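Putative tetR family transcriptional regulator (Streptomyces coelicolor A3, PDB 2Q24) probably binds DNA at regulatory sites as a dimeric transcription factor of the TetR family, with an N-terminal helix-turn-helix domain. Local coordinates at residues R26-S29 and D34-L37. Numbering follows the deposited sequence.
Sequences RVFS and DAHL
V27 and F28, near the end of helix 17-31, meet A35 and L37 in a buried, wholly apolar contact where the chain turns back toward helix 37-43, within the TetR-type DNA-binding domain. The methyl of A35 lies at its centre. It points at the helix and is touched by CG1 of V27, 3.9 Å from A35 CB, and by the CD1-CE1 bond of the F28 ring, whose CE1 comes to 3.6 Å of A35 CB. CD1 of F28 is equally near, so the methyl sits beside that bond, approaching the ring obliquely. V27 CG1 can reach across because it stands anti to the backbone N (chi1 180°). L37, the first residue of helix 37-43, starts out pointing away, yet its CD2 returns to 4.3 Å from F28 CZ, a looser touch at the far end of the ring. H36 is the N-cap of helix 37-43. No hydrogen bond joins the segments; the A35 carbonyl O accepts one from R58 NH2, at the start of helix 58-75. V27 also packs on I40 of helix 37-43, the first helix of the predicted helix-turn-helix, while F28 packs on I40 and also on L61 and I62, joining this pair of helices to helix 58-75.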
loop_
_atom_site.group_PDB
_atom_site.type_symbol
_atom_site.label_atom_id
_atom_site.label_comp_id
_atom_site.label_asym_id
_atom_site.label_seq_id
_atom_site.Cartn_x
_atom_site.Cartn_y
_atom_site.Cartn_z
ATOM N N ARG B 26 10.719 -13.602 7.447
ATOM C CA ARG B 26 11.368 -14.895 7.244
ATOM C C ARG B 26 11.129 -15.774 8.485
ATOM O O ARG B 26 10.650 -16.909 8.388
ATOM C CB ARG B 26 12.865 -14.637 6.996
ATOM C CG ARG B 26 13.753 -15.796 6.530
ATOM C CD ARG B 26 15.232 -15.304 6.437
ATOM N NE ARG B 26 15.298 -13.864 6.087
ATOM C CZ ARG B 26 16.300 -13.027 6.389
ATOM N NH1 ARG B 26 17.381 -13.446 7.049
ATOM N NH2 ARG B 26 16.224 -11.749 6.015
ATOM N N VAL B 27 11.424 -15.226 9.653
ATOM C CA VAL B 27 11.359 -16.004 10.895
ATOM C C VAL B 27 9.906 -16.298 11.323
ATOM O O VAL B 27 9.590 -17.404 11.758
ATOM C CB VAL B 27 12.170 -15.327 12.048
ATOM C CG1 VAL B 27 12.082 -16.153 13.346
ATOM C CG2 VAL B 27 13.648 -15.168 11.666
ATOM N N PHE B 28 9.019 -15.312 11.223
ATOM C CA PHE B 28 7.620 -15.564 11.566
ATOM C C PHE B 28 6.974 -16.530 10.575
ATOM O O PHE B 28 6.157 -17.355 10.977
ATOM C CB PHE B 28 6.807 -14.271 11.665
ATOM C CG PHE B 28 7.026 -13.514 12.949
ATOM C CD1 PHE B 28 6.772 -14.110 14.190
ATOM C CD2 PHE B 28 7.496 -12.207 12.919
ATOM C CE1 PHE B 28 6.993 -13.413 15.372
ATOM C CE2 PHE B 28 7.709 -11.496 14.110
ATOM C CZ PHE B 28 7.454 -12.102 15.323
ATOM N N SER B 29 7.333 -16.455 9.289
ATOM C CA SER B 29 6.723 -17.392 8.356
ATOM C C SER B 29 7.197 -18.836 8.567
ATOM O O SER B 29 6.442 -19.759 8.293
ATOM C CB SER B 29 6.810 -16.947 6.895
ATOM O OG SER B 29 8.144 -16.893 6.467
ATOM N N ASP B 34 6.404 -19.438 17.720
ATOM C CA ASP B 34 7.534 -20.034 18.419
ATOM C C ASP B 34 8.755 -19.162 18.149
ATOM O O ASP B 34 9.832 -19.411 18.687
ATOM N N ALA B 35 8.575 -18.144 17.307
ATOM C CA ALA B 35 9.662 -17.260 16.913
ATOM C C ALA B 35 10.250 -16.546 18.131
ATOM O O ALA B 35 9.526 -16.010 18.965
ATOM C CB ALA B 35 9.177 -16.261 15.892
ATOM N N HIS B 36 11.569 -16.597 18.243
ATOM C CA HIS B 36 12.276 -15.869 19.280
ATOM C C HIS B 36 12.710 -14.563 18.667
ATOM O O HIS B 36 13.240 -14.548 17.549
ATOM C CB HIS B 36 13.485 -16.672 19.747
ATOM C CG HIS B 36 13.158 -17.706 20.774
ATOM N ND1 HIS B 36 12.899 -19.023 20.457
ATOM C CD2 HIS B 36 13.024 -17.609 22.115
ATOM C CE1 HIS B 36 12.647 -19.700 21.564
ATOM N NE2 HIS B 36 12.712 -18.863 22.583
ATOM N N LEU B 37 12.491 -13.463 19.377
ATOM C CA LEU B 37 12.847 -12.146 18.861
ATOM C C LEU B 37 14.363 -11.965 18.672
ATOM O O LEU B 37 14.786 -11.235 17.756
ATOM C CB LEU B 37 12.258 -11.026 19.733
ATOM C CG LEU B 37 10.722 -10.971 19.771
ATOM C CD1 LEU B 37 10.244 -9.900 20.734
ATOM C CD2 LEU B 37 10.147 -10.760 18.355
#